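Side-chain contacts in CBS domain-containing protein (Listeria monocytogenes, PDB 6XNU), which is a c-di-AMP binding protein that takes part in controlling the levels of (p)ppGpp and c-di-AMP in the bacterium: residues V40-N45 against K69-I74; H48-L53 against A77-A82; P62-E67 against H136-I141; D81-L84 against R88-F91; P108-F113 against E117-L122. All coordinates share one frame; numbering follows the deposited sequence.

Contact 1 (V40-N45 against K69-I74); sequences VQLGNN and KLHGLI
The imidazole of His-71, hydrogen-bonded at NE2 to Asp-65 OD2, presents one face to Leu-42. Methyl CD1 of Leu-42 stands over the middle of the ring, 3.8 Å from the centroid of His-71 and 8° off the ring normal, a well-centred CH-pi contact. Its distances to the five ring atoms are correspondingly alike. The chi1 of His-71, -75°, sets CG opposite the carbonyl carbon and turns the ring toward Leu-42, while Asp-65 probably restrains its rotation. Strand 60-64 runs between strands 40-41 and 70-75 in a three-stranded mixed sheet, so the two segments meet across the width of that middle strand. His-71 and Gly-72 both face Val-63, a classic beta bulge. Farther along, Val-40 CG2 meets Ile-74 CG2 at 4.0 Å, the two side chains crossing at about a right angle; Val-99 of helix 99-102 touches both. Leu-42 is itself carried by a type II turn from Gln-41 to Asn-44, with Gly-43 at a positive phi. The amide of Gln-41 donates to Asn-44 OD1 at 2.9 Å, nearly straight at 169° but from well above the carbonyl plane, and Asn-44 N returns a bond to Gln-41 O.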
# COMPACT_ATOMS: atom_id res chain seq x y z
N VAL A 40 11.58 9.96 5.59
CA VAL A 40 11.93 11.35 5.31
C VAL A 40 12.06 12.07 6.65
O VAL A 40 11.71 11.54 7.71
CB VAL A 40 10.90 12.04 4.40
CG1 VAL A 40 11.00 11.48 2.99
CG2 VAL A 40 9.50 11.85 4.94
N GLN A 41 12.57 13.29 6.59
CA GLN A 41 12.84 14.10 7.77
C GLN A 41 11.96 15.35 7.76
O GLN A 41 11.65 15.89 6.70
CB GLN A 41 14.31 14.54 7.84
CG GLN A 41 15.33 13.42 7.82
CD GLN A 41 16.71 13.93 7.45
OE1 GLN A 41 17.73 13.36 7.85
NE2 GLN A 41 16.76 15.02 6.69
N LEU A 42 11.58 15.81 8.96
CA LEU A 42 10.94 17.12 9.05
C LEU A 42 11.76 18.15 8.29
O LEU A 42 12.99 18.18 8.37
CB LEU A 42 10.78 17.57 10.51
CG LEU A 42 9.93 16.71 11.43
CD1 LEU A 42 10.08 17.16 12.88
CD2 LEU A 42 8.47 16.73 11.01
N GLY A 43 11.07 19.00 7.54
CA GLY A 43 11.74 20.01 6.74
C GLY A 43 12.08 19.59 5.32
O GLY A 43 12.35 20.45 4.48
N ASN A 44 12.06 18.28 5.03
CA ASN A 44 12.16 17.83 3.65
C ASN A 44 10.99 18.38 2.84
O ASN A 44 9.87 18.48 3.35
CB ASN A 44 12.15 16.30 3.56
CG ASN A 44 13.48 15.66 3.92
OD1 ASN A 44 13.54 14.45 4.13
ND2 ASN A 44 14.53 16.46 3.99
N ASN A 45 11.24 18.74 1.59
CA ASN A 45 10.12 19.16 0.76
C ASN A 45 9.42 17.94 0.15
O ASN A 45 9.89 16.80 0.27
CB ASN A 45 10.57 20.16 -0.32
CG ASN A 45 11.49 19.56 -1.36
OD1 ASN A 45 11.21 18.52 -1.95
ND2 ASN A 45 12.60 20.24 -1.62
N LYS A 69 13.31 10.39 16.04
CA LYS A 69 12.01 10.16 16.66
C LYS A 69 10.89 10.26 15.61
O LYS A 69 10.97 11.04 14.66
CB LYS A 69 11.75 11.16 17.79
CG LYS A 69 12.74 11.06 18.93
CD LYS A 69 12.50 12.19 19.92
CE LYS A 69 13.65 12.28 20.91
NZ LYS A 69 13.95 10.95 21.49
N LEU A 70 9.84 9.47 15.82
CA LEU A 70 8.76 9.32 14.85
C LEU A 70 7.71 10.41 15.03
O LEU A 70 7.09 10.50 16.09
CB LEU A 70 8.12 7.93 15.01
CG LEU A 70 6.91 7.64 14.12
CD1 LEU A 70 7.32 7.58 12.65
CD2 LEU A 70 6.29 6.34 14.54
N HIS A 71 7.47 11.19 13.97
CA HIS A 71 6.51 12.29 14.00
C HIS A 71 5.30 12.09 13.11
O HIS A 71 4.24 12.66 13.39
CB HIS A 71 7.18 13.60 13.56
CG HIS A 71 8.08 14.20 14.59
ND1 HIS A 71 7.77 15.36 15.26
CD2 HIS A 71 9.29 13.80 15.06
CE1 HIS A 71 8.75 15.65 16.12
NE2 HIS A 71 9.68 14.72 16.02
N GLY A 72 5.41 11.30 12.05
CA GLY A 72 4.28 11.21 11.14
C GLY A 72 4.49 10.13 10.11
O GLY A 72 5.52 9.45 10.08
N LEU A 73 3.47 9.97 9.27
CA LEU A 73 3.45 9.03 8.16
C LEU A 73 3.04 9.79 6.92
O LEU A 73 2.18 10.68 7.00
CB LEU A 73 2.48 7.87 8.41
CG LEU A 73 2.76 6.95 9.60
CD1 LEU A 73 1.58 6.02 9.83
CD2 LEU A 73 4.04 6.17 9.35
N ILE A 74 3.68 9.49 5.79
CA ILE A 74 3.40 10.21 4.56
C ILE A 74 3.31 9.24 3.39
O ILE A 74 4.00 8.22 3.33
CB ILE A 74 4.45 11.32 4.30
CG1 ILE A 74 3.98 12.29 3.21
CG2 ILE A 74 5.81 10.72 3.96
CD1 ILE A 74 4.89 13.52 3.08

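Contact 2 (H48-L53 against A77-A82); sequences HALLVL and AMITDA
Ala-49 is the first residue of helix 48-53 to touch the opposing helix: its CB lies 3.8 Å from CD1 of Ile-79. The small methyl lets the end of the isoleucine come close to the helix backbone here, and Val-99 of helix 99-102 packs on Ala-49 as well. The next residue, Leu-50, starts out along the flank of its helix and then bends inward. Its chi1 of -137° departs from the staggered positions, and the leucine end comes to rest with CD1 3.8 Å from Ile-79 CD1 and 3.9 Å from Ile-79 CG2, so that both branches of the isoleucine are touched. The two helix segments run nearly antiparallel, at 147°, with axes 10.6 Å apart, on one side of the sheet formed by strands 40-41, 60-64 and 70-75, as expected for a CBS domain. On the side of helix 77-82, Ile-79 makes all the close contacts. One turn on from Ala-49, Leu-53 meets Ile-79 tip to tip, with Leu-53 CD1 3.8 Å from Ile-79 CD1; Leu-53 also rests on Ile-61 of strand 60-64. The same terminal methyl of Ile-79 is therefore enclosed by three residues of helix 48-53. Leu-94 covers both Leu-50 and Ile-79, and Phe-91 of the second subunit packs on Leu-50.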
# COMPACT_ATOMS: atom_id res chain seq x y z
N HIS A 48 11.23 15.86 -2.68
CA HIS A 48 12.15 14.86 -2.13
C HIS A 48 11.38 13.65 -1.60
O HIS A 48 11.76 12.51 -1.86
CB HIS A 48 13.00 15.48 -1.02
CG HIS A 48 13.98 14.53 -0.42
ND1 HIS A 48 13.80 13.96 0.83
CD2 HIS A 48 15.14 14.02 -0.90
CE1 HIS A 48 14.82 13.16 1.09
NE2 HIS A 48 15.64 13.18 0.06
N ALA A 49 10.29 13.89 -0.87
CA ALA A 49 9.50 12.79 -0.33
C ALA A 49 8.95 11.90 -1.44
O ALA A 49 8.90 10.67 -1.30
CB ALA A 49 8.36 13.32 0.53
N LEU A 50 8.51 12.50 -2.55
CA LEU A 50 7.97 11.71 -3.65
C LEU A 50 9.04 10.80 -4.23
O LEU A 50 8.77 9.64 -4.59
CB LEU A 50 7.41 12.65 -4.73
CG LEU A 50 6.08 12.34 -5.39
CD1 LEU A 50 4.99 11.92 -4.39
CD2 LEU A 50 5.64 13.57 -6.19
N LEU A 51 10.27 11.30 -4.33
CA LEU A 51 11.38 10.49 -4.81
C LEU A 51 11.63 9.31 -3.88
O LEU A 51 11.74 8.16 -4.33
CB LEU A 51 12.63 11.35 -4.95
CG LEU A 51 13.95 10.66 -5.27
CD1 LEU A 51 13.92 10.07 -6.67
CD2 LEU A 51 15.09 11.67 -5.13
N VAL A 52 11.72 9.57 -2.58
CA VAL A 52 11.95 8.49 -1.62
C VAL A 52 10.84 7.45 -1.71
O VAL A 52 11.09 6.24 -1.76
CB VAL A 52 12.09 9.04 -0.19
CG1 VAL A 52 12.17 7.88 0.80
CG2 VAL A 52 13.31 9.93 -0.09
N LEU A 53 9.59 7.91 -1.71
CA LEU A 53 8.46 6.99 -1.79
C LEU A 53 8.52 6.14 -3.05
O LEU A 53 8.23 4.95 -3.02
CB LEU A 53 7.14 7.76 -1.76
CG LEU A 53 6.64 8.15 -0.38
CD1 LEU A 53 5.71 9.34 -0.55
CD2 LEU A 53 5.93 6.99 0.31
N ALA A 77 -0.39 9.79 -1.95
CA ALA A 77 -1.73 10.36 -2.04
C ALA A 77 -1.84 11.62 -1.19
O ALA A 77 -2.47 12.59 -1.60
CB ALA A 77 -2.77 9.33 -1.61
N MET A 78 -1.21 11.62 -0.01
CA MET A 78 -1.23 12.82 0.83
C MET A 78 -0.53 13.98 0.14
O MET A 78 -0.98 15.13 0.21
CB MET A 78 -0.56 12.53 2.17
CG MET A 78 -1.21 11.49 3.02
SD MET A 78 -0.19 11.24 4.49
CE MET A 78 -0.63 9.56 4.91
N ILE A 79 0.59 13.69 -0.52
CA ILE A 79 1.36 14.72 -1.20
C ILE A 79 0.58 15.28 -2.38
O ILE A 79 0.46 16.50 -2.55
CB ILE A 79 2.72 14.14 -1.64
CG1 ILE A 79 3.61 13.88 -0.42
CG2 ILE A 79 3.38 15.02 -2.69
CD1 ILE A 79 4.82 13.03 -0.73
N THR A 80 0.03 14.39 -3.22
CA THR A 80 -0.63 14.86 -4.44
C THR A 80 -1.93 15.58 -4.13
O THR A 80 -2.29 16.54 -4.81
CB THR A 80 -0.88 13.68 -5.38
OG1 THR A 80 0.36 13.00 -5.62
CG2 THR A 80 -1.43 14.17 -6.71
N ASP A 81 -2.66 15.12 -3.11
CA ASP A 81 -3.87 15.82 -2.70
C ASP A 81 -3.55 17.27 -2.33
O ASP A 81 -4.32 18.18 -2.67
CB ASP A 81 -4.52 15.10 -1.52
CG ASP A 81 -5.65 15.89 -0.90
OD1 ASP A 81 -6.80 15.75 -1.36
OD2 ASP A 81 -5.38 16.66 0.04
N ALA A 82 -2.41 17.50 -1.69
CA ALA A 82 -2.04 18.84 -1.27
C ALA A 82 -1.82 19.79 -2.45
O ALA A 82 -1.94 21.00 -2.27
CB ALA A 82 -0.77 18.79 -0.41

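Contact 3 (P62-E67 against H136-I141); sequences PVLDFE and HHFEGI
Apolar contacts between Phe-138 and the pair Pro-62 and Leu-64 make up most of this interface. The proline comes over the ring: its CB lies above one face of Phe-138, while CG of Pro-62 is 3.8 Å from CZ at the far end of the phenylalanine. Leu-64 works nearer the root, its CD2 lying 3.7 Å from Phe-138 CB and its CD1 4.1 Å from Phe-138 CD2. Both side chains cross the phenylalanine at about a right angle. With CG anti to the backbone N (chi1 178°), the ring of Phe-138 projects toward Pro-62 and Leu-64. Its opposite face is covered by the backbone N of Gly-140, 3.7 Å above the plane and displaced toward the rim.

Polar features lie at the outer end. CD2 of His-137 approaches Glu-67 O edge-on at 3.8 Å, near the ring plane, a loose contact. On the other side of that imidazole, His-137 ND1 donates to Glu-139 OE1 at 2.7 Å, meeting the carboxylate on its anti side and 28° out of its plane; this bond probably restrains the ring's rotation and may favour a protonated imidazole. Glu-139 then enters a classic beta bulge with Gly-140, both facing Val-131.

The contact joins two sheets. Pro-62 and Leu-64 also pack on Leu-70 of strand 70-75, whereas Phe-138 leans on Cys-130 of strand 128-132 and on Ala-34, an arrangement consistent with paired CBS motifs set side by side.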
# COMPACT_ATOMS: atom_id res chain seq x y z
N PRO A 62 7.64 6.51 7.26
CA PRO A 62 7.68 7.37 8.45
C PRO A 62 8.37 8.69 8.17
O PRO A 62 9.23 8.81 7.30
CB PRO A 62 8.46 6.53 9.46
CG PRO A 62 9.25 5.56 8.63
CD PRO A 62 8.37 5.25 7.45
N VAL A 63 7.96 9.70 8.94
CA VAL A 63 8.62 10.99 8.97
C VAL A 63 9.29 11.12 10.33
O VAL A 63 8.62 11.01 11.36
CB VAL A 63 7.63 12.14 8.73
CG1 VAL A 63 8.36 13.46 8.71
CG2 VAL A 63 6.88 11.94 7.42
N LEU A 64 10.60 11.32 10.34
CA LEU A 64 11.41 11.39 11.55
C LEU A 64 11.96 12.80 11.73
O LEU A 64 11.99 13.60 10.80
CB LEU A 64 12.58 10.41 11.49
CG LEU A 64 12.23 8.96 11.14
CD1 LEU A 64 13.49 8.10 11.24
CD2 LEU A 64 11.13 8.45 12.05
N ASP A 65 12.41 13.08 12.95
CA ASP A 65 13.17 14.30 13.18
C ASP A 65 14.67 13.98 13.18
O ASP A 65 15.09 12.87 12.88
CB ASP A 65 12.70 15.00 14.47
CG ASP A 65 12.94 14.18 15.73
OD1 ASP A 65 13.80 13.27 15.75
OD2 ASP A 65 12.26 14.48 16.74
N PHE A 66 15.50 14.97 13.51
CA PHE A 66 16.94 14.75 13.45
C PHE A 66 17.44 13.82 14.56
O PHE A 66 18.58 13.35 14.49
CB PHE A 66 17.69 16.09 13.51
CG PHE A 66 17.73 16.69 14.89
CD1 PHE A 66 16.56 17.04 15.55
CD2 PHE A 66 18.95 16.90 15.53
CE1 PHE A 66 16.60 17.60 16.83
CE2 PHE A 66 19.00 17.45 16.80
CZ PHE A 66 17.83 17.80 17.45
N GLU A 67 16.63 13.57 15.59
CA GLU A 67 16.94 12.60 16.63
C GLU A 67 16.35 11.23 16.32
O GLU A 67 16.36 10.35 17.19
CB GLU A 67 16.42 13.06 17.99
CG GLU A 67 16.96 14.40 18.47
CD GLU A 67 16.39 14.77 19.83
OE1 GLU A 67 16.72 14.08 20.82
OE2 GLU A 67 15.59 15.71 19.89
N HIS A 136 10.20 7.58 21.81
CA HIS A 136 9.67 7.69 20.45
C HIS A 136 10.73 7.53 19.38
O HIS A 136 10.48 7.85 18.21
CB HIS A 136 8.91 9.01 20.25
CG HIS A 136 7.56 9.02 20.89
ND1 HIS A 136 6.48 8.35 20.36
CD2 HIS A 136 7.13 9.58 22.05
CE1 HIS A 136 5.44 8.51 21.15
NE2 HIS A 136 5.80 9.25 22.18
N HIS A 137 11.90 7.00 19.72
CA HIS A 137 12.90 6.67 18.72
C HIS A 137 12.37 5.55 17.84
O HIS A 137 11.89 4.53 18.34
CB HIS A 137 14.20 6.26 19.41
CG HIS A 137 15.31 5.89 18.49
ND1 HIS A 137 15.51 4.59 18.05
CD2 HIS A 137 16.30 6.63 17.95
CE1 HIS A 137 16.58 4.56 17.28
NE2 HIS A 137 17.08 5.78 17.20
N PHE A 138 12.48 5.74 16.52
CA PHE A 138 11.91 4.80 15.56
C PHE A 138 12.74 3.53 15.49
O PHE A 138 13.95 3.57 15.24
CB PHE A 138 11.84 5.46 14.18
CG PHE A 138 11.31 4.56 13.10
CD1 PHE A 138 10.08 3.95 13.24
CD2 PHE A 138 12.05 4.35 11.95
CE1 PHE A 138 9.59 3.12 12.23
CE2 PHE A 138 11.56 3.53 10.93
CZ PHE A 138 10.33 2.92 11.08
N GLU A 139 12.08 2.38 15.67
CA GLU A 139 12.77 1.10 15.74
C GLU A 139 12.53 0.19 14.55
O GLU A 139 13.38 -0.64 14.24
CB GLU A 139 12.36 0.35 17.01
CG GLU A 139 12.71 1.12 18.30
CD GLU A 139 14.18 1.07 18.61
OE1 GLU A 139 14.78 2.13 18.88
OE2 GLU A 139 14.75 -0.05 18.58
N GLY A 140 11.39 0.33 13.88
CA GLY A 140 11.03 -0.59 12.83
C GLY A 140 9.52 -0.63 12.66
O GLY A 140 8.79 0.18 13.23
N ILE A 141 9.06 -1.58 11.84
CA ILE A 141 7.63 -1.74 11.60
C ILE A 141 7.27 -3.21 11.73
O ILE A 141 8.09 -4.10 11.51
CB ILE A 141 7.18 -1.18 10.23
CG1 ILE A 141 7.83 -1.96 9.09
CG2 ILE A 141 7.48 0.34 10.12
CD1 ILE A 141 7.28 -1.55 7.72

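Contact 4 (D81-L84 against R88-F91); sequences DAIL and RIEF
Ile-83 lays its terminal methyl against both Ile-89 and Phe-91. Its CG1 occupies the crowded position between backbone N and carbonyl carbon (chi1 60°), and from there the extended chi2 carries CD1 to within 3.7 Å of Ile-89 CG2 and 3.8 Å of Phe-91 CD1. The phenylalanine ring is met obliquely by this methyl, whereas Ile-89 CG2 sits over one ring face, 3.4 Å above the plane of Phe-91 and offset toward its rim. Ile-89 divides its branches: CG2 serves Ile-83 and Phe-91, while CG1 lies 3.7 Å from Leu-84 CD2, the leucine and isoleucine running side by side in the same direction. Although the root of Leu-84 is directed away from the other segment, its end turns back to make this contact. The chain doubles back here on leaving the helical part of segment 81-84, and a single beta bridge pairs Leu-84 with Ile-89. Its bond runs from Glu-90 N to Ile-83 O, 2.8 Å long and almost straight at 172°. CB of Glu-90 also comes 3.7 Å from Ile-83 O, before the chain extends onward. Glu-90 is also the centre of an inverse gamma turn, closed by a weak bond from Phe-91 N to Ile-89 O. Arg-88 forms a salt bridge with Glu-92, and the ring of Phe-91 stacks on Phe-91 of the second subunit.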
# COMPACT_ATOMS: atom_id res chain seq x y z
N ASP A 81 -2.66 15.12 -3.11
CA ASP A 81 -3.87 15.82 -2.70
C ASP A 81 -3.55 17.27 -2.33
O ASP A 81 -4.32 18.18 -2.67
CB ASP A 81 -4.52 15.10 -1.52
CG ASP A 81 -5.65 15.89 -0.90
OD1 ASP A 81 -6.80 15.75 -1.36
OD2 ASP A 81 -5.38 16.66 0.04
N ALA A 82 -2.41 17.50 -1.69
CA ALA A 82 -2.04 18.84 -1.27
C ALA A 82 -1.82 19.79 -2.45
O ALA A 82 -1.94 21.00 -2.27
CB ALA A 82 -0.77 18.79 -0.41
N ILE A 83 -1.51 19.27 -3.64
CA ILE A 83 -1.24 20.11 -4.80
C ILE A 83 -2.32 19.97 -5.87
O ILE A 83 -2.08 20.30 -7.03
CB ILE A 83 0.16 19.82 -5.38
CG1 ILE A 83 0.27 18.36 -5.82
CG2 ILE A 83 1.24 20.16 -4.37
CD1 ILE A 83 1.40 18.09 -6.78
N LEU A 84 -3.50 19.47 -5.51
CA LEU A 84 -4.62 19.40 -6.43
C LEU A 84 -5.23 20.79 -6.56
O LEU A 84 -5.86 21.29 -5.62
CB LEU A 84 -5.66 18.39 -5.96
CG LEU A 84 -5.40 16.90 -6.17
CD1 LEU A 84 -6.70 16.11 -6.07
CD2 LEU A 84 -4.70 16.61 -7.49
N ARG A 88 -5.86 21.78 -12.11
CA ARG A 88 -4.50 21.43 -12.50
C ARG A 88 -3.70 20.92 -11.31
O ARG A 88 -3.65 21.56 -10.27
CB ARG A 88 -3.79 22.64 -13.12
CG ARG A 88 -3.01 22.30 -14.38
CD ARG A 88 -2.02 23.40 -14.74
NE ARG A 88 -0.94 23.53 -13.77
CZ ARG A 88 -0.84 24.53 -12.90
NH1 ARG A 88 -1.75 25.49 -12.88
NH2 ARG A 88 0.18 24.57 -12.05
N ILE A 89 -3.05 19.77 -11.48
CA ILE A 89 -2.15 19.27 -10.44
C ILE A 89 -0.90 20.13 -10.47
O ILE A 89 -0.14 20.11 -11.44
CB ILE A 89 -1.82 17.79 -10.64
CG1 ILE A 89 -3.10 16.96 -10.76
CG2 ILE A 89 -1.01 17.28 -9.46
CD1 ILE A 89 -2.87 15.46 -10.79
N GLU A 90 -0.69 20.90 -9.40
CA GLU A 90 0.33 21.95 -9.38
C GLU A 90 1.66 21.38 -8.87
O GLU A 90 2.13 21.69 -7.77
CB GLU A 90 -0.15 23.12 -8.54
CG GLU A 90 -1.38 23.81 -9.13
CD GLU A 90 -2.14 24.64 -8.12
OE1 GLU A 90 -1.60 24.90 -7.02
OE2 GLU A 90 -3.28 25.04 -8.42
N PHE A 91 2.28 20.56 -9.72
CA PHE A 91 3.55 19.93 -9.38
C PHE A 91 4.63 20.94 -9.03
O PHE A 91 5.58 20.59 -8.31
CB PHE A 91 4.03 19.04 -10.53
CG PHE A 91 3.08 17.93 -10.88
CD1 PHE A 91 2.89 16.86 -10.01
CD2 PHE A 91 2.37 17.95 -12.07
CE1 PHE A 91 2.03 15.84 -10.33
CE2 PHE A 91 1.50 16.92 -12.39
CZ PHE A 91 1.32 15.87 -11.52

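Contact 5 (P108-F113 against E117-L122); sequences PVIKDF and ERIVHL
Arg-118 reaches from helix 117-122 to the backbone of Val-109. Its CB already points toward segment 108-113; CG is anti to the backbone N (chi1 -166°), and a bend at chi2 swings the chain so that the guanidinium ends beside the strand. CZ comes 3.5 Å from Val-109 O, and the two terminal nitrogens grip that one oxygen end-on. NH1 of Arg-118 donates to Val-109 O at 3.0 Å and 149°, and NH2 of Arg-118 to the same oxygen at 3.2 Å and 138°. Both approach in the carbonyl plane, and the oxygen lies close to the guanidinium plane, so the group is held flat. Over one of its faces, Leu-122 CD1 is centred 3.5 Å above the plane. A water accepts from Val-109 N and, weakly, from Arg-118 NH2, bridging the backbone amide and the guanidinium beside it.

Next to this polar edge, Ile-119 crosses Ile-110 at about a right angle, its CG1 3.9 Å from Ile-110 CD1, and its own end goes further: Ile-119 CD1 lies 3.5 Å from Phe-113 CD2. Leu-122 CD2 packs on Pro-108 CB at 3.8 Å.

Strand 109-110, helix 116-125 and strand 128-132 form a beta-alpha-beta unit of the CBS domain. Ile-110 bonds through its backbone to Cys-130 and Val-132, helix 26-29 covers Phe-113 and Ile-119, and Asn-152 of the second subunit is hydrogen-bonded to His-121.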
# COMPACT_ATOMS: atom_id res chain seq x y z
N PRO A 108 -1.13 4.87 15.22
CA PRO A 108 -0.79 4.03 16.37
C PRO A 108 0.69 3.69 16.37
O PRO A 108 1.37 3.74 15.35
CB PRO A 108 -1.65 2.79 16.16
CG PRO A 108 -1.72 2.67 14.67
CD PRO A 108 -1.71 4.08 14.12
N VAL A 109 1.19 3.32 17.55
CA VAL A 109 2.56 2.82 17.68
C VAL A 109 2.57 1.61 18.60
O VAL A 109 1.64 1.38 19.38
CB VAL A 109 3.55 3.89 18.20
CG1 VAL A 109 3.63 5.08 17.25
CG2 VAL A 109 3.16 4.34 19.61
N ILE A 110 3.64 0.84 18.48
CA ILE A 110 3.94 -0.31 19.33
C ILE A 110 5.17 0.05 20.15
O ILE A 110 6.18 0.50 19.60
CB ILE A 110 4.19 -1.57 18.48
CG1 ILE A 110 2.91 -2.03 17.78
CG2 ILE A 110 4.79 -2.69 19.32
CD1 ILE A 110 3.17 -2.91 16.54
N LYS A 111 5.09 -0.11 21.47
CA LYS A 111 6.23 0.20 22.31
C LYS A 111 6.85 -1.04 22.95
O LYS A 111 7.92 -0.93 23.56
CB LYS A 111 5.82 1.20 23.41
CG LYS A 111 5.33 2.53 22.85
CD LYS A 111 5.92 3.70 23.62
CE LYS A 111 4.93 4.85 23.71
NZ LYS A 111 5.45 5.94 24.59
N ASP A 112 6.22 -2.19 22.80
CA ASP A 112 6.69 -3.45 23.37
C ASP A 112 5.89 -4.57 22.71
O ASP A 112 4.85 -4.33 22.10
CB ASP A 112 6.51 -3.50 24.89
CG ASP A 112 5.05 -3.38 25.30
OD1 ASP A 112 4.34 -4.41 25.27
OD2 ASP A 112 4.61 -2.26 25.62
N PHE A 113 6.40 -5.79 22.86
CA PHE A 113 5.75 -6.97 22.32
C PHE A 113 5.13 -7.83 23.43
O PHE A 113 4.98 -9.04 23.27
CB PHE A 113 6.73 -7.78 21.49
CG PHE A 113 7.07 -7.12 20.18
CD1 PHE A 113 8.16 -6.27 20.09
CD2 PHE A 113 6.27 -7.31 19.07
CE1 PHE A 113 8.46 -5.65 18.88
CE2 PHE A 113 6.56 -6.69 17.87
CZ PHE A 113 7.66 -5.86 17.78
N GLU A 117 -2.26 -9.51 21.43
CA GLU A 117 -3.60 -9.21 20.93
C GLU A 117 -3.73 -7.75 20.51
O GLU A 117 -4.41 -7.46 19.52
CB GLU A 117 -4.67 -9.55 21.97
CG GLU A 117 -6.09 -9.45 21.39
CD GLU A 117 -7.17 -9.37 22.45
OE1 GLU A 117 -6.94 -9.87 23.57
OE2 GLU A 117 -8.25 -8.81 22.16
N ARG A 118 -3.12 -6.82 21.25
CA ARG A 118 -3.24 -5.43 20.84
C ARG A 118 -2.56 -5.20 19.50
O ARG A 118 -3.04 -4.40 18.69
CB ARG A 118 -2.65 -4.49 21.89
CG ARG A 118 -3.06 -3.04 21.66
CD ARG A 118 -1.99 -2.07 22.10
NE ARG A 118 -2.15 -0.75 21.49
CZ ARG A 118 -1.14 -0.02 21.04
NH1 ARG A 118 0.11 -0.48 21.13
NH2 ARG A 118 -1.36 1.17 20.49
N ILE A 119 -1.47 -5.93 19.23
CA ILE A 119 -0.78 -5.77 17.95
C ILE A 119 -1.65 -6.31 16.82
O ILE A 119 -1.86 -5.65 15.80
CB ILE A 119 0.59 -6.46 18.00
CG1 ILE A 119 1.55 -5.64 18.87
CG2 ILE A 119 1.17 -6.63 16.58
CD1 ILE A 119 2.86 -6.33 19.17
N VAL A 120 -2.22 -7.50 17.02
CA VAL A 120 -3.11 -8.07 16.00
C VAL A 120 -4.32 -7.16 15.79
O VAL A 120 -4.77 -6.96 14.65
CB VAL A 120 -3.53 -9.49 16.40
CG1 VAL A 120 -4.54 -10.05 15.41
CG2 VAL A 120 -2.30 -10.39 16.48
N HIS A 121 -4.84 -6.58 16.87
CA HIS A 121 -5.97 -5.66 16.76
C HIS A 121 -5.63 -4.44 15.92
O HIS A 121 -6.44 -3.98 15.10
CB HIS A 121 -6.42 -5.25 18.16
CG HIS A 121 -7.53 -4.24 18.17
ND1 HIS A 121 -8.84 -4.57 17.89
CD2 HIS A 121 -7.53 -2.91 18.44
CE1 HIS A 121 -9.59 -3.49 17.97
NE2 HIS A 121 -8.82 -2.47 18.31
N LEU A 122 -4.44 -3.86 16.13
CA LEU A 122 -4.04 -2.70 15.34
C LEU A 122 -3.90 -3.06 13.86
O LEU A 122 -4.24 -2.25 12.98
CB LEU A 122 -2.73 -2.13 15.87
CG LEU A 122 -2.82 -1.47 17.24
CD1 LEU A 122 -1.44 -1.06 17.72
CD2 LEU A 122 -3.75 -0.27 17.18
O HOH W 1 -0.46 4.13 20.09

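How the contacts relate
Contacts 1, 2 and 4 belong to the half of the chain built around strands 40-41, 60-64 and 70-75. Contacts 1 and 2 alternate in sequence, their centres about 12 Å apart, because each strand of contact 1 is followed by a helix of contact 2. Contact 4 follows where helix 76-82 leads into the next loop, sharing Asp-81 and Ala-82 with contact 2. Contact 5 lies about 35 Å from contact 4, centre to centre, in the other sheet. Contact 3 links the two sheets, alternating along the chain with contacts 1 and 2 and enclosing contacts 4 and 5 within its loop. Contacts 2, 4 and 5 touch the second subunit, so both ends of the elongated chain join the dimer.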